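Local structure of iron transport multicopper oxidase FET3 (Saccharomyces cerevisiae, 1ZPU) at residues W103-T108 with H462-W467; L135-S140 with Y188-V193; P393-G398 with R436-V441. The protein oxidises Fe(2+) to Fe(3+) with four copper ions and molecular oxygen, supplying ferric iron to the permease FTR1, and also has cuprous oxidase activity. One frame throughout, in Å; residues are numbered along the deposited sequence.

Contact 1: W103-T108 with H462-W467; sequences WYHSHT and HCHIEW. With CU1 (copper (I) ion), chain B; CU1 (copper (I) ion), chain C; CU1 (copper (I) ion), chain D.
H105 and H464 reach tip to tip toward one copper ion, while H107 and H462 do the same at a second; these are the two type 3 coppers of the trinuclear cluster. The first copper ion lies 2.1 Å from H105 NE2 and 2.2 Å from H464 NE2, with H62 as third protein ligand. The second copper ion lies 2.1 Å from H107 NE2 and 2.2 Å from H462 NE2, with H397 completing the set. C463, between the two histidines, turns the other way and binds the type 1 copper through SG at 2.2 Å, with H392 and H468, the link through which multicopper oxidases pass electrons to the cluster.

Hydrogen bonds inside each segment fix the ring rotations. H105 ND1 donates to S106 O (2.9 Å) and H462 ND1 to C463 O (2.6 Å), each acceptor in the ring plane but each donor above the carbonyl plane. In both, CG lies between the backbone N and the carbonyl carbon (chi1 57° and 66°), which with the ND1 bond turns NE2 to the metal.

In the aromatic cluster of W103, H105 and H464, W103 CZ2 meets H464 CE1 obliquely at 3.8 Å, and H105 CD2 lies over one face of the indole, toward its rim. The site joins the ends of strands 100-105 and 457-463, with L469 of helix 466-470 packed against H107 and H462.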
loop_
_atom_site.group_PDB
_atom_site.type_symbol
_atom_site.label_atom_id
_atom_site.label_comp_id
_atom_site.label_asym_id
_atom_site.label_seq_id
_atom_site.Cartn_x
_atom_site.Cartn_y
_atom_site.Cartn_z
ATOM N N TRP A 103 0.507 8.770 -0.896
ATOM C CA TRP A 103 0.744 8.588 -2.316
ATOM C C TRP A 103 -0.477 8.014 -3.022
ATOM O O TRP A 103 -1.429 7.533 -2.393
ATOM C CB TRP A 103 1.977 7.719 -2.582
ATOM C CG TRP A 103 1.931 6.299 -2.051
ATOM C CD1 TRP A 103 1.771 5.921 -0.758
ATOM C CD2 TRP A 103 2.120 5.087 -2.799
ATOM N NE1 TRP A 103 1.806 4.560 -0.652
ATOM C CE2 TRP A 103 2.023 4.019 -1.889
ATOM C CE3 TRP A 103 2.350 4.803 -4.147
ATOM C CZ2 TRP A 103 2.144 2.686 -2.278
ATOM C CZ3 TRP A 103 2.477 3.478 -4.538
ATOM C CH2 TRP A 103 2.372 2.435 -3.608
ATOM N N TYR A 104 -0.450 8.088 -4.344
ATOM C CA TYR A 104 -1.501 7.523 -5.139
ATOM C C TYR A 104 -0.912 6.526 -6.120
ATOM O O TYR A 104 0.192 6.715 -6.626
ATOM C CB TYR A 104 -2.241 8.638 -5.865
ATOM C CG TYR A 104 -1.468 9.314 -6.968
ATOM C CD1 TYR A 104 -1.537 8.842 -8.272
ATOM C CD2 TYR A 104 -0.697 10.449 -6.714
ATOM C CE1 TYR A 104 -0.849 9.469 -9.293
ATOM C CE2 TYR A 104 0.004 11.087 -7.737
ATOM C CZ TYR A 104 -0.079 10.590 -9.027
ATOM O OH TYR A 104 0.592 11.212 -10.061
ATOM N N HIS A 105 -1.644 5.455 -6.381
ATOM C CA HIS A 105 -1.218 4.455 -7.348
ATOM C C HIS A 105 -2.421 3.817 -8.010
ATOM O O HIS A 105 -3.517 3.826 -7.450
ATOM C CB HIS A 105 -0.354 3.371 -6.682
ATOM C CG HIS A 105 -1.017 2.662 -5.537
ATOM N ND1 HIS A 105 -1.873 1.592 -5.712
ATOM C CD2 HIS A 105 -0.927 2.851 -4.198
ATOM C CE1 HIS A 105 -2.292 1.169 -4.531
ATOM N NE2 HIS A 105 -1.732 1.915 -3.596
ATOM N N SER A 106 -2.215 3.271 -9.201
ATOM C CA SER A 106 -3.228 2.456 -9.850
ATOM C C SER A 106 -3.537 1.272 -8.963
ATOM O O SER A 106 -2.645 0.723 -8.324
ATOM C CB SER A 106 -2.710 1.962 -11.199
ATOM O OG SER A 106 -3.540 0.951 -11.739
ATOM N N HIS A 107 -4.799 0.875 -8.904
ATOM C CA HIS A 107 -5.160 -0.320 -8.144
ATOM C C HIS A 107 -5.623 -1.472 -9.052
ATOM O O HIS A 107 -6.271 -2.409 -8.581
ATOM C CB HIS A 107 -6.220 0.006 -7.085
ATOM C CG HIS A 107 -6.011 -0.713 -5.788
ATOM N ND1 HIS A 107 -6.363 -2.032 -5.604
ATOM C CD2 HIS A 107 -5.475 -0.299 -4.615
ATOM C CE1 HIS A 107 -6.056 -2.397 -4.372
ATOM N NE2 HIS A 107 -5.508 -1.367 -3.754
ATOM N N THR A 108 -5.292 -1.401 -10.346
ATOM C CA THR A 108 -5.606 -2.489 -11.251
ATOM C C THR A 108 -4.539 -3.579 -11.097
ATOM O O THR A 108 -4.091 -3.809 -9.976
ATOM C CB THR A 108 -5.892 -1.991 -12.680
ATOM O OG1 THR A 108 -6.985 -1.067 -12.620
ATOM C CG2 THR A 108 -6.310 -3.132 -13.587
ATOM N N HIS A 462 -5.408 -6.130 2.610
ATOM C CA HIS A 462 -4.596 -7.008 1.778
ATOM C C HIS A 462 -3.114 -6.788 1.940
ATOM O O HIS A 462 -2.676 -5.773 2.488
ATOM C CB HIS A 462 -4.934 -6.792 0.308
ATOM C CG HIS A 462 -4.566 -5.434 -0.193
ATOM N ND1 HIS A 462 -3.341 -5.157 -0.763
ATOM C CD2 HIS A 462 -5.257 -4.271 -0.200
ATOM C CE1 HIS A 462 -3.292 -3.878 -1.092
ATOM N NE2 HIS A 462 -4.439 -3.317 -0.758
ATOM N N CYS A 463 -2.348 -7.735 1.413
ATOM C CA CYS A 463 -0.920 -7.572 1.255
ATOM C C CYS A 463 -0.633 -6.614 0.100
ATOM O O CYS A 463 -1.223 -6.708 -0.981
ATOM C CB CYS A 463 -0.274 -8.921 0.997
ATOM S SG CYS A 463 1.502 -8.832 0.890
ATOM N N HIS A 464 0.275 -5.684 0.332
ATOM C CA HIS A 464 0.595 -4.674 -0.658
ATOM C C HIS A 464 1.686 -5.109 -1.644
ATOM O O HIS A 464 2.110 -4.322 -2.485
ATOM C CB HIS A 464 0.963 -3.367 0.019
ATOM C CG HIS A 464 0.525 -2.167 -0.749
ATOM N ND1 HIS A 464 1.128 -1.777 -1.926
ATOM C CD2 HIS A 464 -0.479 -1.284 -0.527
ATOM C CE1 HIS A 464 0.519 -0.697 -2.390
ATOM N NE2 HIS A 464 -0.457 -0.374 -1.556
ATOM N N ILE A 465 2.136 -6.354 -1.549
ATOM C CA ILE A 465 3.037 -6.888 -2.541
ATOM C C ILE A 465 2.181 -7.271 -3.720
ATOM O O ILE A 465 1.354 -8.173 -3.630
ATOM C CB ILE A 465 3.793 -8.127 -2.044
ATOM C CG1 ILE A 465 4.884 -7.727 -1.035
ATOM C CG2 ILE A 465 4.394 -8.904 -3.244
ATOM C CD1 ILE A 465 5.482 -8.900 -0.271
ATOM N N GLU A 466 2.386 -6.579 -4.829
ATOM C CA GLU A 466 1.523 -6.698 -5.985
ATOM C C GLU A 466 1.306 -8.132 -6.452
ATOM O O GLU A 466 0.191 -8.511 -6.838
ATOM C CB GLU A 466 2.075 -5.821 -7.095
ATOM C CG GLU A 466 1.610 -4.371 -6.957
ATOM C CD GLU A 466 0.139 -4.194 -7.375
ATOM O OE1 GLU A 466 -0.143 -4.318 -8.601
ATOM O OE2 GLU A 466 -0.718 -3.940 -6.478
ATOM N N TRP A 467 2.371 -8.929 -6.400
ATOM C CA TRP A 467 2.295 -10.332 -6.776
ATOM C C TRP A 467 1.344 -11.106 -5.868
ATOM O O TRP A 467 0.584 -11.946 -6.338
ATOM C CB TRP A 467 3.687 -10.954 -6.762
ATOM C CG TRP A 467 4.709 -10.118 -7.497
ATOM C CD1 TRP A 467 5.812 -9.512 -6.961
ATOM C CD2 TRP A 467 4.716 -9.799 -8.905
ATOM N NE1 TRP A 467 6.508 -8.847 -7.952
ATOM C CE2 TRP A 467 5.854 -9.001 -9.146
ATOM C CE3 TRP A 467 3.870 -10.117 -9.975
ATOM C CZ2 TRP A 467 6.171 -8.512 -10.411
ATOM C CZ3 TRP A 467 4.177 -9.630 -11.234
ATOM C CH2 TRP A 467 5.324 -8.831 -11.443
HETATM CU CU CU1 B . -1.430 1.632 -1.572
HETATM CU CU CU1 C . -5.419 -1.561 -1.675
HETATM CU CU CU1 D . 2.521 -10.771 0.790
#

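Contact 2: L135-S140 with Y188-V193; sequences LSLSLS and YLLRIV. With NAG (2-acetamido-2-deoxy-beta-D-glucopyranose), chain G; NAG (2-acetamido-2-deoxy-beta-D-glucopyranose), chain E.
S136 OG, lying beside the aliphatic chain of R191, donates a 2.6 Å hydrogen bond to O7 of the second N-acetylglucosamine in the glycan on N173. Anti to the carbonyl carbon (chi1 -45°), the hydroxyl is set between the R191 chain and the sugar. The extended arm of R191 carries its guanidinium to a salt bridge with E134.

Between the strands runs a parallel ladder. L135 N donates to L189 O, and R191 N to L135 O at 2.9 Å; L137 N donates to R191 O at 2.8 Å and V193 N to L137 O at 2.9 Å. The last rung, L139 N to V193 O, is bent to 137° at the hydrogen.

L135, L137, L190 and I192 line one face: L137 CG meets L190 CD2 at 3.9 Å, and at its end L139 CD1 packs on I192 CG2 at 3.6 Å. F203 of strand 201-205 covers L137, L139 and I192 within the beta sandwich of the second plastocyanin-like domain.

The opposite face, with S136, S138, R191 and V193, meets strand 117-123 of the first domain. One pair of strands thus presents an apolar side to its own sandwich and a mixed side to the interdomain boundary and the glycan.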
loop_
_atom_site.group_PDB
_atom_site.type_symbol
_atom_site.label_atom_id
_atom_site.label_comp_id
_atom_site.label_asym_id
_atom_site.label_seq_id
_atom_site.Cartn_x
_atom_site.Cartn_y
_atom_site.Cartn_z
ATOM N N LEU A 135 11.817 17.902 1.135
ATOM C CA LEU A 135 11.779 17.128 -0.115
ATOM C C LEU A 135 11.302 15.707 0.162
ATOM O O LEU A 135 11.090 15.320 1.312
ATOM C CB LEU A 135 13.163 17.056 -0.766
ATOM C CG LEU A 135 14.218 16.155 -0.117
ATOM C CD1 LEU A 135 15.243 15.730 -1.141
ATOM C CD2 LEU A 135 14.860 16.857 1.043
ATOM N N SER A 136 11.158 14.917 -0.895
ATOM C CA SER A 136 10.846 13.506 -0.734
ATOM C C SER A 136 11.797 12.653 -1.548
ATOM O O SER A 136 12.458 13.147 -2.458
ATOM C CB SER A 136 9.408 13.203 -1.154
ATOM O OG SER A 136 8.493 14.162 -0.652
ATOM N N LEU A 137 11.876 11.376 -1.196
ATOM C CA LEU A 137 12.544 10.407 -2.022
ATOM C C LEU A 137 11.582 9.253 -2.198
ATOM O O LEU A 137 11.056 8.732 -1.206
ATOM C CB LEU A 137 13.812 9.910 -1.359
ATOM C CG LEU A 137 14.911 10.889 -0.977
ATOM C CD1 LEU A 137 16.009 10.096 -0.323
ATOM C CD2 LEU A 137 15.451 11.629 -2.179
ATOM N N SER A 138 11.335 8.864 -3.449
ATOM C CA SER A 138 10.488 7.725 -3.748
ATOM C C SER A 138 11.354 6.522 -4.060
ATOM O O SER A 138 11.857 6.394 -5.181
ATOM C CB SER A 138 9.611 8.022 -4.965
ATOM O OG SER A 138 8.749 9.127 -4.749
ATOM N N LEU A 139 11.534 5.645 -3.078
ATOM C CA LEU A 139 12.253 4.399 -3.282
ATOM C C LEU A 139 11.336 3.378 -3.963
ATOM O O LEU A 139 10.121 3.321 -3.689
ATOM C CB LEU A 139 12.745 3.832 -1.952
ATOM C CG LEU A 139 13.276 4.769 -0.861
ATOM C CD1 LEU A 139 13.597 3.995 0.430
ATOM C CD2 LEU A 139 14.492 5.488 -1.347
ATOM N N SER A 140 11.924 2.568 -4.841
ATOM C CA SER A 140 11.186 1.511 -5.530
ATOM C C SER A 140 12.140 0.471 -6.081
ATOM O O SER A 140 13.327 0.727 -6.129
ATOM C CB SER A 140 10.354 2.105 -6.670
ATOM O OG SER A 140 9.664 1.083 -7.350
ATOM N N TYR A 188 16.618 19.460 7.068
ATOM C CA TYR A 188 15.740 19.067 5.970
ATOM C C TYR A 188 14.653 18.145 6.467
ATOM O O TYR A 188 14.920 17.215 7.236
ATOM C CB TYR A 188 16.531 18.361 4.876
ATOM C CG TYR A 188 17.378 19.287 4.053
ATOM C CD1 TYR A 188 18.642 19.691 4.498
ATOM C CD2 TYR A 188 16.922 19.773 2.827
ATOM C CE1 TYR A 188 19.430 20.557 3.725
ATOM C CE2 TYR A 188 17.692 20.637 2.057
ATOM C CZ TYR A 188 18.941 21.022 2.507
ATOM O OH TYR A 188 19.706 21.871 1.747
ATOM N N LEU A 189 13.421 18.402 6.041
ATOM C CA LEU A 189 12.351 17.421 6.208
ATOM C C LEU A 189 12.369 16.482 4.989
ATOM O O LEU A 189 12.108 16.887 3.851
ATOM C CB LEU A 189 10.991 18.097 6.389
ATOM C CG LEU A 189 9.825 17.191 6.804
ATOM C CD1 LEU A 189 9.873 16.880 8.280
ATOM C CD2 LEU A 189 8.490 17.807 6.449
ATOM N N LEU A 190 12.712 15.228 5.243
ATOM C CA LEU A 190 12.894 14.266 4.190
ATOM C C LEU A 190 11.772 13.233 4.274
ATOM O O LEU A 190 11.691 12.475 5.244
ATOM C CB LEU A 190 14.274 13.622 4.361
ATOM C CG LEU A 190 14.963 12.909 3.202
ATOM C CD1 LEU A 190 16.332 12.451 3.639
ATOM C CD2 LEU A 190 14.163 11.732 2.751
ATOM N N ARG A 191 10.909 13.218 3.260
ATOM C CA ARG A 191 9.831 12.230 3.174
ATOM C C ARG A 191 10.298 11.017 2.404
ATOM O O ARG A 191 10.467 11.073 1.189
ATOM C CB ARG A 191 8.603 12.807 2.469
ATOM C CG ARG A 191 8.075 14.102 3.017
ATOM C CD ARG A 191 7.178 14.740 1.988
ATOM N NE ARG A 191 7.120 16.184 2.153
ATOM C CZ ARG A 191 6.247 16.790 2.950
ATOM N NH1 ARG A 191 5.344 16.069 3.630
ATOM N NH2 ARG A 191 6.265 18.116 3.064
ATOM N N ILE A 192 10.499 9.913 3.102
ATOM C CA ILE A 192 10.954 8.697 2.439
ATOM C C ILE A 192 9.757 7.796 2.208
ATOM O O ILE A 192 9.125 7.366 3.166
ATOM C CB ILE A 192 12.057 7.961 3.246
ATOM C CG1 ILE A 192 13.110 8.950 3.701
ATOM C CG2 ILE A 192 12.766 6.940 2.395
ATOM C CD1 ILE A 192 13.828 8.539 4.975
ATOM N N VAL A 193 9.441 7.531 0.939
ATOM C CA VAL A 193 8.282 6.713 0.592
ATOM C C VAL A 193 8.716 5.503 -0.204
ATOM O O VAL A 193 9.412 5.646 -1.219
ATOM C CB VAL A 193 7.262 7.499 -0.269
ATOM C CG1 VAL A 193 6.019 6.667 -0.509
ATOM C CG2 VAL A 193 6.888 8.835 0.381
HETATM C C1 NAG G . 12.580 13.468 -5.587
HETATM C C2 NAG G . 13.422 14.737 -5.428
HETATM C C3 NAG G . 12.707 15.751 -4.543
HETATM C C4 NAG G . 11.252 15.993 -4.961
HETATM C C5 NAG G . 10.558 14.661 -5.153
HETATM C C6 NAG G . 9.224 14.940 -5.810
HETATM C C7 NAG G . 15.869 14.835 -5.424
HETATM C C8 NAG G . 17.147 14.702 -4.627
HETATM N N2 NAG G . 14.725 14.419 -4.879
HETATM O O3 NAG G . 13.401 16.966 -4.622
HETATM O O4 NAG G . 10.506 16.636 -3.941
HETATM O O5 NAG G . 11.295 13.847 -6.026
HETATM O O6 NAG G . 8.465 13.763 -5.928
HETATM O O7 NAG G . 15.913 15.322 -6.551
HETATM C C1 NAG E . 10.350 18.057 -4.062
HETATM C C2 NAG E . 9.226 18.457 -3.119
HETATM C C3 NAG E . 9.041 19.971 -3.134
HETATM C C4 NAG E . 10.339 20.744 -2.923
HETATM C C5 NAG E . 11.456 20.155 -3.779
HETATM C C6 NAG E . 12.813 20.705 -3.364
HETATM C C7 NAG E . 7.405 16.861 -2.819
HETATM C C8 NAG E . 6.202 16.221 -3.453
HETATM N N2 NAG E . 7.967 17.849 -3.509
HETATM O O3 NAG E . 8.090 20.329 -2.160
HETATM O O4 NAG E . 10.124 22.060 -3.372
HETATM O O5 NAG E . 11.514 18.751 -3.664
HETATM O O6 NAG E . 13.809 20.086 -4.144
HETATM O O7 NAG E . 7.830 16.478 -1.725
#

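Contact 3: P393-G398 with R436-V441; sequences PFHLHG and RDTLYV. With CU1 (copper (I) ion), chain F; CU1 (copper (I) ion), chain C.
At the type 2 copper site of the trinuclear cluster, H395 is hydrogen-bonded by the main chain of D437. H395 NE2 binds this copper at 2.0 Å, and H60 is the other protein ligand. At the far side of the ring, ND1 donates to D437 O at 2.7 Å, from above the carbonyl plane. The same oxygen takes L396 N at 3.1 Å, so two donors grip it. With CG anti to the backbone N (chi1 161°), the ring swings over toward D437 and T438.

Two residues on, H397 NE2 binds a type 3 copper at 2.1 Å, while the type 2 ion lies 3.4 Å above the centre of the H397 ring.

F394 and L439 form the antiparallel hydrogen-bonded pair of the two strands, with F394 N to L439 O at 2.8 Å and L439 N to F394 O at 2.9 Å. Beside them V441 CG2 touches the edge of the F394 ring at CE1, 3.5 Å away.

D437 OD2 accepts from T438 OG1 and also bonds NE2 of H62, a type 3 ligand, while OD1 makes a salt bridge to R235. An alanine here would probably leave H62 NE2 and R235 without their carboxylate partner and let the T438 hydroxyl turn.

D437 therefore meets two copper sites as a second-shell residue: its carbonyl probably orients the type 2 ligand H395, and its carboxylate is placed to steady the type 3 ligand H62.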
loop_
_atom_site.group_PDB
_atom_site.type_symbol
_atom_site.label_atom_id
_atom_site.label_comp_id
_atom_site.label_asym_id
_atom_site.label_seq_id
_atom_site.Cartn_x
_atom_site.Cartn_y
_atom_site.Cartn_z
ATOM N N PRO A 393 3.810 -6.985 3.936
ATOM C CA PRO A 393 3.270 -5.745 4.442
ATOM C C PRO A 393 1.761 -5.653 4.143
ATOM O O PRO A 393 1.357 -5.473 3.003
ATOM C CB PRO A 393 4.063 -4.702 3.667
ATOM C CG PRO A 393 4.441 -5.387 2.381
ATOM C CD PRO A 393 4.217 -6.861 2.530
ATOM N N PHE A 394 0.937 -5.806 5.162
ATOM C CA PHE A 394 -0.491 -5.691 4.981
ATOM C C PHE A 394 -0.939 -4.272 5.203
ATOM O O PHE A 394 -0.422 -3.571 6.073
ATOM C CB PHE A 394 -1.250 -6.655 5.888
ATOM C CG PHE A 394 -1.077 -8.086 5.499
ATOM C CD1 PHE A 394 -0.081 -8.860 6.075
ATOM C CD2 PHE A 394 -1.880 -8.651 4.515
ATOM C CE1 PHE A 394 0.099 -10.180 5.689
ATOM C CE2 PHE A 394 -1.700 -9.984 4.134
ATOM C CZ PHE A 394 -0.711 -10.744 4.733
ATOM N N HIS A 395 -1.905 -3.858 4.392
ATOM C CA HIS A 395 -2.390 -2.510 4.421
ATOM C C HIS A 395 -3.913 -2.511 4.531
ATOM O O HIS A 395 -4.591 -3.393 3.968
ATOM C CB HIS A 395 -1.886 -1.748 3.197
ATOM C CG HIS A 395 -2.674 -0.515 2.888
ATOM N ND1 HIS A 395 -2.712 0.575 3.732
ATOM C CD2 HIS A 395 -3.483 -0.215 1.846
ATOM C CE1 HIS A 395 -3.500 1.496 3.214
ATOM N NE2 HIS A 395 -3.978 1.042 2.071
ATOM N N LEU A 396 -4.435 -1.529 5.276
ATOM C CA LEU A 396 -5.859 -1.407 5.528
ATOM C C LEU A 396 -6.393 -0.090 5.011
ATOM O O LEU A 396 -5.941 0.972 5.438
ATOM C CB LEU A 396 -6.145 -1.527 7.025
ATOM C CG LEU A 396 -7.587 -1.343 7.532
ATOM C CD1 LEU A 396 -8.542 -2.460 7.067
ATOM C CD2 LEU A 396 -7.584 -1.226 9.060
ATOM N N HIS A 397 -7.359 -0.155 4.096
ATOM C CA HIS A 397 -7.997 1.049 3.559
ATOM C C HIS A 397 -8.897 1.685 4.617
ATOM O O HIS A 397 -9.406 0.986 5.499
ATOM C CB HIS A 397 -8.832 0.713 2.338
ATOM C CG HIS A 397 -8.031 0.409 1.113
ATOM N ND1 HIS A 397 -8.249 1.045 -0.089
ATOM C CD2 HIS A 397 -7.027 -0.474 0.895
ATOM C CE1 HIS A 397 -7.413 0.567 -0.992
ATOM N NE2 HIS A 397 -6.659 -0.355 -0.421
ATOM N N GLY A 398 -9.067 3.007 4.538
ATOM C CA GLY A 398 -10.032 3.728 5.371
ATOM C C GLY A 398 -9.662 4.025 6.819
ATOM O O GLY A 398 -10.381 4.750 7.503
ATOM N N ARG A 436 -0.532 3.250 12.183
ATOM C CA ARG A 436 -0.180 3.433 10.784
ATOM C C ARG A 436 -1.166 2.697 9.881
ATOM O O ARG A 436 -2.131 2.108 10.381
ATOM C CB ARG A 436 1.259 2.990 10.518
ATOM C CG ARG A 436 1.593 1.500 10.737
ATOM C CD ARG A 436 3.099 1.251 10.555
ATOM N NE ARG A 436 3.616 2.080 9.472
ATOM C CZ ARG A 436 4.895 2.329 9.236
ATOM N NH1 ARG A 436 5.838 1.815 10.007
ATOM N NH2 ARG A 436 5.232 3.097 8.214
ATOM N N ASP A 437 -0.936 2.733 8.565
ATOM C CA ASP A 437 -1.850 2.081 7.630
ATOM C C ASP A 437 -1.253 0.845 6.967
ATOM O O ASP A 437 -1.949 0.094 6.292
ATOM C CB ASP A 437 -2.423 3.071 6.604
ATOM C CG ASP A 437 -1.360 3.671 5.701
ATOM O OD1 ASP A 437 -1.358 4.918 5.586
ATOM O OD2 ASP A 437 -0.548 2.911 5.102
ATOM N N THR A 438 0.037 0.625 7.174
ATOM C CA THR A 438 0.708 -0.485 6.523
ATOM C C THR A 438 1.738 -1.046 7.491
ATOM O O THR A 438 2.546 -0.309 8.039
ATOM C CB THR A 438 1.341 -0.027 5.183
ATOM O OG1 THR A 438 0.350 0.672 4.405
ATOM C CG2 THR A 438 1.891 -1.205 4.386
ATOM N N LEU A 439 1.682 -2.361 7.685
ATOM C CA LEU A 439 2.424 -3.055 8.723
ATOM C C LEU A 439 2.833 -4.425 8.216
ATOM O O LEU A 439 2.033 -5.106 7.610
ATOM C CB LEU A 439 1.537 -3.221 9.961
ATOM C CG LEU A 439 2.101 -3.939 11.188
ATOM C CD1 LEU A 439 2.919 -2.986 12.072
ATOM C CD2 LEU A 439 0.985 -4.612 11.983
ATOM N N TYR A 440 4.074 -4.829 8.474
ATOM C CA TYR A 440 4.544 -6.148 8.078
ATOM C C TYR A 440 4.428 -7.196 9.197
ATOM O O TYR A 440 4.674 -6.893 10.365
ATOM C CB TYR A 440 5.990 -6.087 7.543
ATOM C CG TYR A 440 7.095 -5.729 8.541
ATOM C CD1 TYR A 440 7.602 -6.681 9.421
ATOM C CD2 TYR A 440 7.653 -4.460 8.571
ATOM C CE1 TYR A 440 8.617 -6.369 10.326
ATOM C CE2 TYR A 440 8.666 -4.140 9.445
ATOM C CZ TYR A 440 9.148 -5.096 10.331
ATOM O OH TYR A 440 10.165 -4.799 11.223
ATOM N N VAL A 441 4.037 -8.417 8.828
ATOM C CA VAL A 441 4.296 -9.600 9.648
ATOM C C VAL A 441 5.661 -10.137 9.304
ATOM O O VAL A 441 6.054 -10.154 8.127
ATOM C CB VAL A 441 3.386 -10.795 9.342
ATOM C CG1 VAL A 441 2.602 -11.210 10.572
ATOM C CG2 VAL A 441 2.534 -10.570 8.102
HETATM CU CU CU1 F . -4.763 2.314 0.666
HETATM CU CU CU1 C . -5.419 -1.561 -1.675
#

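In the fold
All three contacts are buried, but contacts 1 and 3 lie near the centre of the chain, whereas the centre of contact 2 is about 16 Å from the centre of the chain and contact 2 borders a glycan. Contacts 1 and 3 share a sheet, since strands 457-463 and 392-396 are neighbours, and both supply ligands to one type 3 copper. Contact 1, between the first and third domains, is bridged by shared copper coordination and aromatic packing, without hydrogen bonds between its segments; contact 3, within the third, combines copper with a short antiparallel ladder. Contact 2, inside the second domain, has no metal and relies on parallel backbone bonds and leucine packing. Along the chain, contacts 2 and 3 follow one another inside the loop that contact 1 closes.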